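Local atomic coordinates of putative activator of HSP90 (Plasmodium falciparum, PDB entry 3N72), a protein that probably binds the chaperone Hsp90 and stimulates its ATPase activity, the part described here being the N-terminal domain of this AHA1-family activator. Residues 76-81 and 123-128; 37-42 and 127-132; 24-29 and 70-75; 57-60 and 65-68. All blocks are in the same frame, centred on the assembly; numbering follows the deposited sequence.

Three of the four contacts are buried and set helices on the antiparallel sheet; the fourth joins two of its strands. Interactions 1 and 2 adjoin each other and use the same helix, 120-142: in the first Ile-125 meets aromatic rings, in the second Ile-129 meets an isoleucine and the alkyl part of a lysine. Interaction 3, also buried but nearer the centre of the chain, sets helix 23-35 on strand 65-82, mainly through Tyr-72 within its segments, and it touches interaction 4 at Ala-57. Interaction 4 alone lies at the surface and alone has hydrogen bonds across its segments, pairing strands 44-62 and 65-82. Strand 65-82 thus serves interactions 1, 3 and 4.

Interaction 1: 76-81 and 123-128; sequences FEWLYS and RFIYDS
Ile-125 meets two aromatic rings of strand 65-82 with two different methyl groups. Its CD1 stands over the face of the Tyr-80 ring, 3.4 Å from the ring centroid and 5° off the ring normal, a CH-pi contact in which the methyl is nearly equidistant from all six ring carbons. The extended end of the isoleucine (chi2 170°) carries CD1 there, and the two side chains meet at about a right angle. Tyr-80 has CG between its backbone N and carbonyl carbon (chi1 63°), as does Trp-78, and the CA-CB bonds of both point toward the helix. The second methyl, CG2 of Ile-125, approaches the six-membered ring of Trp-78 obliquely, with CG2 3.7 Å from CZ3. Leu-122 and Leu-130 of helix 120-142 also touch the indole, while Tyr-89 of the adjacent strand meets the Tyr-80 ring. The indole NE1 is hydrogen-bonded to the carbonyl O of Glu-114, so the buried ring keeps its one polar atom satisfied. Across the two segments there is no hydrogen bond or ion pair: helix and sheet are held here by dispersion and by the weak attraction of a methyl for a pi cloud.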
loop_
_atom_site.group_PDB
_atom_site.type_symbol
_atom_site.label_atom_id
_atom_site.label_comp_id
_atom_site.label_asym_id
_atom_site.label_seq_id
_atom_site.Cartn_x
_atom_site.Cartn_y
_atom_site.Cartn_z
ATOM N N PHE B 76 33.043 -3.220 -3.449
ATOM C CA PHE B 76 33.216 -1.969 -2.769
ATOM C C PHE B 76 34.673 -1.746 -2.456
ATOM O O PHE B 76 35.525 -2.522 -2.879
ATOM C CB PHE B 76 32.340 -1.869 -1.497
ATOM C CG PHE B 76 32.457 -3.036 -0.511
ATOM C CD1 PHE B 76 32.992 -2.823 0.763
ATOM C CD2 PHE B 76 31.955 -4.307 -0.813
ATOM C CE1 PHE B 76 33.044 -3.840 1.703
ATOM C CE2 PHE B 76 32.014 -5.358 0.126
ATOM C CZ PHE B 76 32.560 -5.118 1.386
ATOM N N GLU B 77 34.957 -0.670 -1.739
ATOM C CA GLU B 77 36.329 -0.355 -1.402
ATOM C C GLU B 77 36.533 -0.271 0.112
ATOM O O GLU B 77 35.601 0.011 0.839
ATOM C CB GLU B 77 36.757 0.919 -2.113
ATOM C CG GLU B 77 36.738 0.692 -3.649
ATOM C CD GLU B 77 36.931 1.986 -4.475
ATOM O OE1 GLU B 77 36.893 3.083 -3.888
ATOM O OE2 GLU B 77 37.141 1.892 -5.717
ATOM N N TRP B 78 37.748 -0.553 0.569
ATOM C CA TRP B 78 38.074 -0.405 1.997
ATOM C C TRP B 78 39.108 0.695 2.171
ATOM O O TRP B 78 39.925 0.952 1.274
ATOM C CB TRP B 78 38.559 -1.720 2.612
ATOM C CG TRP B 78 39.928 -2.241 2.122
ATOM C CD1 TRP B 78 40.161 -3.052 1.047
ATOM C CD2 TRP B 78 41.209 -2.012 2.739
ATOM N NE1 TRP B 78 41.511 -3.335 0.943
ATOM C CE2 TRP B 78 42.179 -2.720 1.972
ATOM C CE3 TRP B 78 41.631 -1.291 3.876
ATOM C CZ2 TRP B 78 43.551 -2.697 2.284
ATOM C CZ3 TRP B 78 42.994 -1.289 4.199
ATOM C CH2 TRP B 78 43.934 -1.983 3.404
ATOM N N LEU B 79 39.052 1.355 3.324
ATOM C CA LEU B 79 39.899 2.495 3.630
ATOM C C LEU B 79 40.316 2.362 5.088
ATOM O O LEU B 79 39.771 1.542 5.837
ATOM C CB LEU B 79 39.147 3.829 3.383
ATOM C CG LEU B 79 38.752 4.214 1.935
ATOM C CD1 LEU B 79 37.315 3.776 1.577
ATOM C CD2 LEU B 79 38.893 5.727 1.710
ATOM N N TYR B 80 41.275 3.188 5.498
ATOM C CA TYR B 80 41.659 3.173 6.903
ATOM C C TYR B 80 42.033 4.541 7.402
ATOM O O TYR B 80 42.505 5.392 6.640
ATOM C CB TYR B 80 42.785 2.167 7.171
ATOM C CG TYR B 80 44.082 2.478 6.461
ATOM C CD1 TYR B 80 44.249 2.148 5.112
ATOM C CD2 TYR B 80 45.146 3.094 7.133
ATOM C CE1 TYR B 80 45.434 2.414 4.445
ATOM C CE2 TYR B 80 46.367 3.361 6.456
ATOM C CZ TYR B 80 46.478 3.022 5.101
ATOM O OH TYR B 80 47.634 3.272 4.361
ATOM N N SER B 81 41.793 4.763 8.694
ATOM C CA SER B 81 42.193 5.980 9.379
ATOM C C SER B 81 43.271 5.641 10.400
ATOM O O SER B 81 43.136 4.688 11.167
ATOM C CB SER B 81 40.993 6.612 10.102
ATOM O OG SER B 81 40.008 7.031 9.179
ATOM N N ARG B 123 50.203 -4.251 3.396
ATOM C CA ARG B 123 50.387 -5.662 3.701
ATOM C C ARG B 123 50.165 -5.898 5.190
ATOM O O ARG B 123 49.492 -6.858 5.577
ATOM C CB ARG B 123 51.771 -6.160 3.282
ATOM C CG ARG B 123 52.003 -7.623 3.615
ATOM C CD ARG B 123 50.970 -8.502 2.931
ATOM N NE ARG B 123 51.215 -9.928 3.149
ATOM C CZ ARG B 123 50.476 -10.898 2.618
ATOM N NH1 ARG B 123 49.440 -10.593 1.848
ATOM N NH2 ARG B 123 50.761 -12.171 2.868
ATOM N N PHE B 124 50.721 -5.017 6.022
ATOM C CA PHE B 124 50.559 -5.144 7.467
ATOM C C PHE B 124 49.079 -5.066 7.863
ATOM O O PHE B 124 48.607 -5.893 8.630
ATOM C CB PHE B 124 51.355 -4.081 8.227
ATOM C CG PHE B 124 51.010 -4.016 9.691
ATOM C CD1 PHE B 124 51.387 -5.043 10.562
ATOM C CD2 PHE B 124 50.289 -2.943 10.202
ATOM C CE1 PHE B 124 51.046 -4.991 11.930
ATOM C CE2 PHE B 124 49.961 -2.885 11.557
ATOM C CZ PHE B 124 50.341 -3.916 12.418
ATOM N N ILE B 125 48.365 -4.083 7.316
ATOM C CA ILE B 125 46.930 -3.910 7.605
ATOM C C ILE B 125 46.148 -5.128 7.157
ATOM O O ILE B 125 45.348 -5.657 7.917
ATOM C CB ILE B 125 46.323 -2.644 6.954
ATOM C CG1 ILE B 125 46.924 -1.396 7.612
ATOM C CG2 ILE B 125 44.776 -2.646 7.111
ATOM C CD1 ILE B 125 46.595 -0.117 6.911
ATOM N N TYR B 126 46.383 -5.573 5.925
ATOM C CA TYR B 126 45.706 -6.768 5.413
ATOM C C TYR B 126 45.954 -7.992 6.287
ATOM O O TYR B 126 45.008 -8.640 6.714
ATOM C CB TYR B 126 46.096 -7.065 3.962
ATOM C CG TYR B 126 45.450 -8.317 3.410
ATOM C CD1 TYR B 126 44.189 -8.262 2.786
ATOM C CD2 TYR B 126 46.071 -9.559 3.524
ATOM C CE1 TYR B 126 43.593 -9.399 2.301
ATOM C CE2 TYR B 126 45.468 -10.713 3.034
ATOM C CZ TYR B 126 44.234 -10.624 2.421
ATOM O OH TYR B 126 43.639 -11.762 1.935
ATOM N N ASP B 127 47.226 -8.313 6.540
ATOM C CA ASP B 127 47.568 -9.500 7.327
ATOM C C ASP B 127 47.084 -9.413 8.764
ATOM O O ASP B 127 46.570 -10.391 9.297
ATOM C CB ASP B 127 49.081 -9.744 7.322
ATOM C CG ASP B 127 49.589 -10.260 5.997
ATOM O OD1 ASP B 127 48.801 -10.836 5.199
ATOM O OD2 ASP B 127 50.804 -10.106 5.766
ATOM N N SER B 128 47.239 -8.253 9.389
ATOM C CA SER B 128 46.973 -8.147 10.825
ATOM C C SER B 128 45.504 -8.001 11.169
ATOM O O SER B 128 45.083 -8.435 12.234
ATOM C CB SER B 128 47.756 -7.012 11.482
ATOM O OG SER B 128 47.408 -5.755 10.949
#

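Interaction 2: 37-42 and 127-132; sequences LKIEKE and DSILKK
Lys-41 and Ile-129 pass each other in opposite directions, alkyl chain against alkyl chain, and this is the tight part of the contact. CD1 of Ile-129 comes to 3.7 Å from CG of Lys-41 and to 4.0 Å from its CD. The lysine first heads toward the helix, CG lying anti to its own carbonyl carbon (chi1 -59°), and then bends at two successive bonds. The folded chain thus presents methylene groups to the isoleucine while its NZ turns to Glu-133, one helical turn beyond Ile-129, and forms a salt bridge with OE1. One side chain therefore gives the helix both an apolar and an ionic attachment.

In the fold, helix 120-142, which packs across the antiparallel sheet, here meets the short strand 39-40, paired in turn with strand 44-62. Leu-44 of that longer strand touches Ile-129, and Ile-46 touches both Ile-39 and Leu-130, so the helix is seated on two neighbouring strands at once.

The packing is looser at Ile-39, whose CG2 meets CG2 of Ile-129 at 4.2 Å, methyl to methyl. The closer contact is thus made by the partly exposed lysine and the wider one by the buried isoleucine. On the solvent side of the helix, charge replaces hydrocarbon. Lys-132 forms a salt bridge with Glu-136, whereas NZ of Lys-131 makes a long, weak ion pair with OD1 of Asp-127, at 3.7 Å; OD2 of that aspartate is bridged to Arg-123.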
loop_
_atom_site.group_PDB
_atom_site.type_symbol
_atom_site.label_atom_id
_atom_site.label_comp_id
_atom_site.label_asym_id
_atom_site.label_seq_id
_atom_site.Cartn_x
_atom_site.Cartn_y
_atom_site.Cartn_z
ATOM N N LEU B 37 29.855 0.461 8.808
ATOM C CA LEU B 37 30.676 -0.514 9.505
ATOM C C LEU B 37 32.080 0.051 9.713
ATOM O O LEU B 37 32.741 0.462 8.766
ATOM C CB LEU B 37 30.736 -1.828 8.720
ATOM C CG LEU B 37 31.726 -2.886 9.217
ATOM C CD1 LEU B 37 31.371 -3.346 10.635
ATOM C CD2 LEU B 37 31.752 -4.060 8.278
ATOM N N LYS B 38 32.494 0.113 10.976
ATOM C CA LYS B 38 33.846 0.566 11.339
ATOM C C LYS B 38 34.496 -0.529 12.158
ATOM O O LYS B 38 33.909 -1.035 13.124
ATOM C CB LYS B 38 33.777 1.848 12.150
ATOM C CG LYS B 38 33.091 3.013 11.432
ATOM C CD LYS B 38 32.692 4.116 12.412
ATOM C CE LYS B 38 31.274 3.917 13.006
ATOM N NZ LYS B 38 30.163 4.267 12.034
ATOM N N ILE B 39 35.714 -0.895 11.789
ATOM C CA ILE B 39 36.490 -1.861 12.568
ATOM C C ILE B 39 37.490 -1.042 13.368
ATOM O O ILE B 39 38.404 -0.418 12.807
ATOM C CB ILE B 39 37.170 -2.909 11.665
ATOM C CG1 ILE B 39 36.122 -3.540 10.754
ATOM C CG2 ILE B 39 37.912 -3.983 12.520
ATOM C CD1 ILE B 39 36.646 -4.584 9.818
ATOM N N GLU B 40 37.271 -1.017 14.677
ATOM C CA GLU B 40 37.993 -0.140 15.581
ATOM C C GLU B 40 39.125 -0.892 16.267
ATOM O O GLU B 40 38.903 -1.843 17.026
ATOM C CB GLU B 40 37.034 0.453 16.629
ATOM C CG GLU B 40 35.917 1.323 16.072
ATOM C CD GLU B 40 36.416 2.663 15.540
ATOM O OE1 GLU B 40 37.640 2.922 15.580
ATOM O OE2 GLU B 40 35.583 3.465 15.074
ATOM N N LYS B 41 40.344 -0.476 15.954
ATOM C CA LYS B 41 41.524 -1.013 16.600
ATOM C C LYS B 41 42.121 0.100 17.463
ATOM O O LYS B 41 41.593 1.218 17.524
ATOM C CB LYS B 41 42.527 -1.509 15.556
ATOM C CG LYS B 41 42.007 -2.600 14.629
ATOM C CD LYS B 41 42.171 -4.005 15.228
ATOM C CE LYS B 41 41.081 -4.332 16.229
ATOM N NZ LYS B 41 41.183 -5.717 16.763
ATOM N N GLU B 42 43.238 -0.202 18.118
ATOM C CA GLU B 42 43.887 0.781 18.982
ATOM C C GLU B 42 44.300 2.094 18.273
ATOM O O GLU B 42 43.994 3.167 18.765
ATOM C CB GLU B 42 45.081 0.119 19.694
ATOM N N ASP B 127 47.226 -8.313 6.540
ATOM C CA ASP B 127 47.568 -9.500 7.327
ATOM C C ASP B 127 47.084 -9.413 8.764
ATOM O O ASP B 127 46.570 -10.391 9.297
ATOM C CB ASP B 127 49.081 -9.744 7.322
ATOM C CG ASP B 127 49.589 -10.260 5.997
ATOM O OD1 ASP B 127 48.801 -10.836 5.199
ATOM O OD2 ASP B 127 50.804 -10.106 5.766
ATOM N N SER B 128 47.239 -8.253 9.389
ATOM C CA SER B 128 46.973 -8.147 10.825
ATOM C C SER B 128 45.504 -8.001 11.169
ATOM O O SER B 128 45.083 -8.435 12.234
ATOM C CB SER B 128 47.756 -7.012 11.482
ATOM O OG SER B 128 47.408 -5.755 10.949
ATOM N N ILE B 129 44.731 -7.400 10.269
ATOM C CA ILE B 129 43.340 -7.064 10.574
ATOM C C ILE B 129 42.363 -7.660 9.563
ATOM O O ILE B 129 41.362 -8.277 9.953
ATOM C CB ILE B 129 43.128 -5.529 10.643
ATOM C CG1 ILE B 129 44.006 -4.908 11.726
ATOM C CG2 ILE B 129 41.646 -5.152 10.945
ATOM C CD1 ILE B 129 43.990 -3.413 11.667
ATOM N N LEU B 130 42.634 -7.471 8.273
ATOM C CA LEU B 130 41.584 -7.692 7.256
ATOM C C LEU B 130 41.286 -9.153 6.945
ATOM O O LEU B 130 40.111 -9.549 6.857
ATOM C CB LEU B 130 41.875 -6.924 5.956
ATOM C CG LEU B 130 41.823 -5.398 6.008
ATOM C CD1 LEU B 130 42.392 -4.859 4.738
ATOM C CD2 LEU B 130 40.387 -4.881 6.183
ATOM N N LYS B 131 42.339 -9.945 6.772
ATOM C CA LYS B 131 42.191 -11.306 6.258
ATOM C C LYS B 131 41.378 -12.210 7.173
ATOM O O LYS B 131 40.794 -13.181 6.711
ATOM C CB LYS B 131 43.553 -11.937 5.924
ATOM C CG LYS B 131 44.397 -12.391 7.099
ATOM C CD LYS B 131 45.737 -12.962 6.580
ATOM C CE LYS B 131 46.683 -13.374 7.689
ATOM N NZ LYS B 131 47.933 -13.934 7.115
ATOM N N LYS B 132 41.340 -11.895 8.467
ATOM C CA LYS B 132 40.539 -12.691 9.380
ATOM C C LYS B 132 39.445 -11.850 10.060
ATOM O O LYS B 132 38.259 -12.042 9.773
ATOM C CB LYS B 132 41.422 -13.470 10.374
ATOM C CG LYS B 132 40.668 -14.527 11.176
ATOM C CD LYS B 132 41.567 -15.210 12.231
ATOM C CE LYS B 132 40.835 -16.337 12.967
ATOM N NZ LYS B 132 39.608 -15.853 13.672
#

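Interaction 3: 24-29 and 70-75; sequences KWAESY and FEYIIK
Tyr-72 reaches from the sheet to Ala-26 on helix 23-35, and following 70-75 of strand 65-82 in order makes clear how one residue comes to carry the contact. The CA-CB bond of Phe-70 points toward the helix, but the residue makes no contact with 24-29; its ring meets Phe-145 of helix 145-161, which also touches Ala-26. Glu-71 lies on the other side of the strand, where OE2 is hydrogen-bonded to Asn-56. Tyr-72 then returns to the helix side. With CG anti to the carbonyl carbon (chi1 -75°), its ring extends until OH is 3.2 Å from CB of Ala-26, and CZ lies 3.7 Å from the same methyl. The approach to the ring is oblique. Glu-27 adds a lighter touch, its CG 4.5 Å from CE2 of Tyr-72. Two places on, Ile-74 reaches the same helix farther along, packing on Ile-30 and Leu-34 in the layer between helix and sheet.

At Ala-26 the helix offers just a methyl to the hydroxyl end of the ring. That hydroxyl is not left bare in a buried setting: it is hydrogen-bonded to OD1 of Asn-23, whose ND2 is bonded to OE2 of Glu-27. The amide of Asn-23 thus bridges strand residue and helix residue, and a close methyl-to-phenol contact is backed by a polar connection at the start of the helix.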
loop_
_atom_site.group_PDB
_atom_site.type_symbol
_atom_site.label_atom_id
_atom_site.label_comp_id
_atom_site.label_asym_id
_atom_site.label_seq_id
_atom_site.Cartn_x
_atom_site.Cartn_y
_atom_site.Cartn_z
ATOM N N LYS B 24 15.490 -2.514 -4.716
ATOM C CA LYS B 24 15.849 -1.165 -4.225
ATOM C C LYS B 24 16.144 -1.126 -2.700
ATOM O O LYS B 24 17.162 -0.571 -2.286
ATOM C CB LYS B 24 14.809 -0.125 -4.651
ATOM C CG LYS B 24 15.146 1.315 -4.235
ATOM C CD LYS B 24 13.989 2.266 -4.602
ATOM C CE LYS B 24 14.253 3.708 -4.180
ATOM N NZ LYS B 24 14.029 3.931 -2.712
ATOM N N TRP B 25 15.250 -1.707 -1.895
ATOM C CA TRP B 25 15.439 -1.861 -0.452
ATOM C C TRP B 25 16.751 -2.620 -0.150
ATOM O O TRP B 25 17.532 -2.209 0.721
ATOM C CB TRP B 25 14.234 -2.552 0.229
ATOM C CG TRP B 25 14.513 -2.820 1.704
ATOM C CD1 TRP B 25 14.246 -1.984 2.772
ATOM C CD2 TRP B 25 15.172 -3.973 2.254
ATOM N NE1 TRP B 25 14.686 -2.574 3.955
ATOM C CE2 TRP B 25 15.255 -3.784 3.663
ATOM C CE3 TRP B 25 15.663 -5.166 1.702
ATOM C CZ2 TRP B 25 15.849 -4.719 4.505
ATOM C CZ3 TRP B 25 16.280 -6.084 2.547
ATOM C CH2 TRP B 25 16.352 -5.861 3.934
ATOM N N ALA B 26 16.988 -3.723 -0.868
ATOM C CA ALA B 26 18.156 -4.579 -0.586
ATOM C C ALA B 26 19.469 -3.860 -0.883
ATOM O O ALA B 26 20.392 -3.944 -0.105
ATOM C CB ALA B 26 18.082 -5.903 -1.379
ATOM N N GLU B 27 19.535 -3.182 -2.026
ATOM C CA GLU B 27 20.670 -2.325 -2.369
ATOM C C GLU B 27 20.895 -1.297 -1.266
ATOM O O GLU B 27 22.006 -1.172 -0.759
ATOM C CB GLU B 27 20.429 -1.647 -3.730
ATOM C CG GLU B 27 20.584 -2.586 -4.943
ATOM C CD GLU B 27 20.427 -1.861 -6.271
ATOM O OE1 GLU B 27 20.587 -0.634 -6.303
ATOM O OE2 GLU B 27 20.182 -2.508 -7.303
ATOM N N SER B 28 19.841 -0.572 -0.871
ATOM C CA SER B 28 19.944 0.414 0.236
ATOM C C SER B 28 20.437 -0.188 1.552
ATOM O O SER B 28 21.271 0.421 2.236
ATOM C CB SER B 28 18.607 1.127 0.471
ATOM O OG SER B 28 18.319 2.007 -0.596
ATOM N N TYR B 29 19.936 -1.382 1.907
ATOM C CA TYR B 29 20.300 -2.025 3.165
ATOM C C TYR B 29 21.755 -2.381 3.180
ATOM O O TYR B 29 22.495 -2.093 4.149
ATOM C CB TYR B 29 19.470 -3.300 3.341
ATOM C CG TYR B 29 19.740 -4.114 4.580
ATOM C CD1 TYR B 29 18.977 -3.920 5.740
ATOM C CD2 TYR B 29 20.708 -5.101 4.590
ATOM C CE1 TYR B 29 19.184 -4.675 6.860
ATOM C CE2 TYR B 29 20.931 -5.872 5.729
ATOM C CZ TYR B 29 20.154 -5.647 6.859
ATOM O OH TYR B 29 20.339 -6.393 7.996
ATOM N N PHE B 70 17.150 -14.316 -2.671
ATOM C CA PHE B 70 18.002 -13.196 -3.018
ATOM C C PHE B 70 19.386 -13.680 -3.432
ATOM O O PHE B 70 19.831 -14.771 -3.051
ATOM C CB PHE B 70 18.102 -12.159 -1.864
ATOM C CG PHE B 70 18.835 -12.660 -0.647
ATOM C CD1 PHE B 70 20.234 -12.473 -0.514
ATOM C CD2 PHE B 70 18.143 -13.314 0.377
ATOM C CE1 PHE B 70 20.921 -12.942 0.626
ATOM C CE2 PHE B 70 18.819 -13.784 1.506
ATOM C CZ PHE B 70 20.206 -13.606 1.628
ATOM N N GLU B 71 20.063 -12.871 -4.236
ATOM C CA GLU B 71 21.458 -13.117 -4.592
ATOM C C GLU B 71 22.080 -11.783 -4.996
ATOM O O GLU B 71 21.486 -11.031 -5.776
ATOM C CB GLU B 71 21.560 -14.127 -5.737
ATOM C CG GLU B 71 21.029 -13.604 -7.063
ATOM C CD GLU B 71 20.882 -14.690 -8.123
ATOM O OE1 GLU B 71 21.903 -15.335 -8.458
ATOM O OE2 GLU B 71 19.744 -14.892 -8.621
ATOM N N TYR B 72 23.255 -11.495 -4.441
ATOM C CA TYR B 72 23.990 -10.231 -4.717
ATOM C C TYR B 72 25.466 -10.459 -4.951
ATOM O O TYR B 72 26.093 -11.345 -4.337
ATOM C CB TYR B 72 23.792 -9.151 -3.605
ATOM C CG TYR B 72 22.452 -8.542 -3.715
ATOM C CD1 TYR B 72 21.351 -9.098 -3.012
ATOM C CD2 TYR B 72 22.220 -7.518 -4.616
ATOM C CE1 TYR B 72 20.077 -8.590 -3.185
ATOM C CE2 TYR B 72 20.939 -7.023 -4.821
ATOM C CZ TYR B 72 19.877 -7.572 -4.088
ATOM O OH TYR B 72 18.635 -7.066 -4.290
ATOM N N ILE B 73 26.007 -9.656 -5.869
ATOM C CA ILE B 73 27.422 -9.370 -5.956
ATOM C C ILE B 73 27.589 -8.017 -5.264
ATOM O O ILE B 73 26.879 -7.052 -5.596
ATOM C CB ILE B 73 27.877 -9.262 -7.431
ATOM C CG1 ILE B 73 27.668 -10.600 -8.157
ATOM C CG2 ILE B 73 29.341 -8.787 -7.509
ATOM C CD1 ILE B 73 27.215 -10.451 -9.582
ATOM N N ILE B 74 28.487 -7.948 -4.278
ATOM C CA ILE B 74 28.721 -6.695 -3.552
ATOM C C ILE B 74 30.189 -6.358 -3.770
ATOM O O ILE B 74 31.046 -7.120 -3.365
ATOM C CB ILE B 74 28.431 -6.836 -2.050
ATOM C CG1 ILE B 74 27.028 -7.434 -1.834
ATOM C CG2 ILE B 74 28.571 -5.465 -1.339
ATOM C CD1 ILE B 74 26.773 -7.948 -0.418
ATOM N N LYS B 75 30.444 -5.248 -4.452
ATOM C CA LYS B 75 31.821 -4.830 -4.771
ATOM C C LYS B 75 32.028 -3.406 -4.299
ATOM O O LYS B 75 31.282 -2.482 -4.682
ATOM C CB LYS B 75 32.081 -4.974 -6.271
ATOM C CG LYS B 75 33.561 -4.683 -6.605
ATOM C CD LYS B 75 34.021 -5.300 -7.895
ATOM C CE LYS B 75 35.511 -4.945 -8.184
ATOM N NZ LYS B 75 36.417 -5.590 -7.214
#

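Interaction 4: 57-60 and 65-68; sequences ACVS and KQIN
Val-59 touches the CB atoms of Gln-66 and Asn-68, whose flat side-chain amides reach helix 145-161. Gln-66 NE2 is bonded there to OD2 of Asp-153 and to the carbonyl O of Leu-150, and Asn-68 ND2 to OE1 of Gln-146. The other end of the Asn-68 amide, OD1, is hydrogen-bonded to OG1 of Thr-101.

The pattern is that of a beta hairpin near its turn, joining strands 44-62 and 65-82. Ser-60 and Ile-67 form an antiparallel hydrogen-bonded pair, and Val-59 and Asn-68 the non-hydrogen-bonded pair beside it. Ser-60 N donates to Ile-67 O over 3.0 Å, and the return bond, from Ile-67 N to Ser-60 O, is 2.9 Å long. Beside them, CA of Val-59 makes a CA-H...O contact with O of Ile-67 at 3.3 Å, and CA of Asn-68 makes another with O of Cys-58 at 3.4 Å.

On the face carrying Val-59 and Asn-68, the valine divides its methyls. CG1, anti to the backbone N (chi1 -176°), lies 4.0 Å from CB of Gln-66, while CG2 is 4.1 Å from CB of Asn-68; Leu-149 and Leu-150 of the helix also touch Val-59. On the face of Ser-60 and Ile-67, both partly exposed, OG of Ser-60 is 4.0 Å from CB of Ile-67, and a water weakly links that OG to O of Ile-67.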
loop_
_atom_site.group_PDB
_atom_site.type_symbol
_atom_site.label_atom_id
_atom_site.label_comp_id
_atom_site.label_asym_id
_atom_site.label_seq_id
_atom_site.Cartn_x
_atom_site.Cartn_y
_atom_site.Cartn_z
ATOM N N ALA B 57 16.232 -9.468 -5.073
ATOM C CA ALA B 57 15.669 -9.920 -3.788
ATOM C C ALA B 57 14.160 -9.935 -3.978
ATOM O O ALA B 57 13.587 -8.959 -4.473
ATOM C CB ALA B 57 16.066 -8.974 -2.645
ATOM N N CYS B 58 13.515 -11.023 -3.589
ATOM C CA CYS B 58 12.055 -11.074 -3.646
ATOM C C CYS B 58 11.500 -12.044 -2.615
ATOM O O CYS B 58 12.183 -12.962 -2.172
ATOM C CB CYS B 58 11.580 -11.463 -5.044
ATOM S SG CYS B 58 12.076 -13.098 -5.483
ATOM N N VAL B 59 10.257 -11.804 -2.221
ATOM C CA VAL B 59 9.575 -12.622 -1.221
ATOM C C VAL B 59 8.141 -12.824 -1.719
ATOM O O VAL B 59 7.528 -11.905 -2.284
ATOM C CB VAL B 59 9.508 -11.924 0.175
ATOM C CG1 VAL B 59 8.866 -12.854 1.235
ATOM C CG2 VAL B 59 10.878 -11.451 0.641
ATOM N N SER B 60 7.635 -14.025 -1.519
ATOM C CA SER B 60 6.215 -14.315 -1.724
ATOM C C SER B 60 5.668 -14.989 -0.463
ATOM O O SER B 60 6.431 -15.337 0.450
ATOM C CB SER B 60 5.968 -15.145 -3.002
ATOM O OG SER B 60 6.583 -16.403 -2.919
ATOM N N LYS B 65 3.328 -18.681 4.832
ATOM C CA LYS B 65 4.770 -18.668 5.094
ATOM C C LYS B 65 5.494 -17.780 4.111
ATOM O O LYS B 65 5.182 -17.788 2.930
ATOM C CB LYS B 65 5.359 -20.077 4.989
ATOM C CG LYS B 65 4.844 -21.064 6.030
ATOM C CD LYS B 65 5.514 -20.886 7.377
ATOM C CE LYS B 65 4.884 -21.788 8.423
ATOM N NZ LYS B 65 3.419 -21.493 8.574
ATOM N N GLN B 66 6.488 -17.041 4.593
ATOM C CA GLN B 66 7.346 -16.283 3.700
ATOM C C GLN B 66 8.389 -17.167 3.015
ATOM O O GLN B 66 9.143 -17.904 3.674
ATOM C CB GLN B 66 8.041 -15.152 4.455
ATOM C CG GLN B 66 7.057 -14.084 4.935
ATOM C CD GLN B 66 7.722 -13.034 5.774
ATOM O OE1 GLN B 66 8.216 -13.320 6.873
ATOM N NE2 GLN B 66 7.743 -11.804 5.265
ATOM N N ILE B 67 8.437 -17.077 1.694
ATOM C CA ILE B 67 9.441 -17.761 0.874
ATOM C C ILE B 67 10.308 -16.667 0.259
ATOM O O ILE B 67 9.787 -15.808 -0.431
ATOM C CB ILE B 67 8.779 -18.550 -0.304
ATOM C CG1 ILE B 67 7.675 -19.488 0.190
ATOM C CG2 ILE B 67 9.858 -19.282 -1.137
ATOM C CD1 ILE B 67 8.117 -20.451 1.222
ATOM N N ASN B 68 11.623 -16.683 0.499
ATOM C CA ASN B 68 12.476 -15.632 -0.071
ATOM C C ASN B 68 13.528 -16.162 -1.043
ATOM O O ASN B 68 13.948 -17.321 -0.947
ATOM C CB ASN B 68 13.144 -14.787 1.037
ATOM C CG ASN B 68 14.457 -15.393 1.520
ATOM O OD1 ASN B 68 15.518 -15.193 0.916
ATOM N ND2 ASN B 68 14.393 -16.141 2.598
HETATM O O HOH W 1 9.788 -15.947 -3.794
#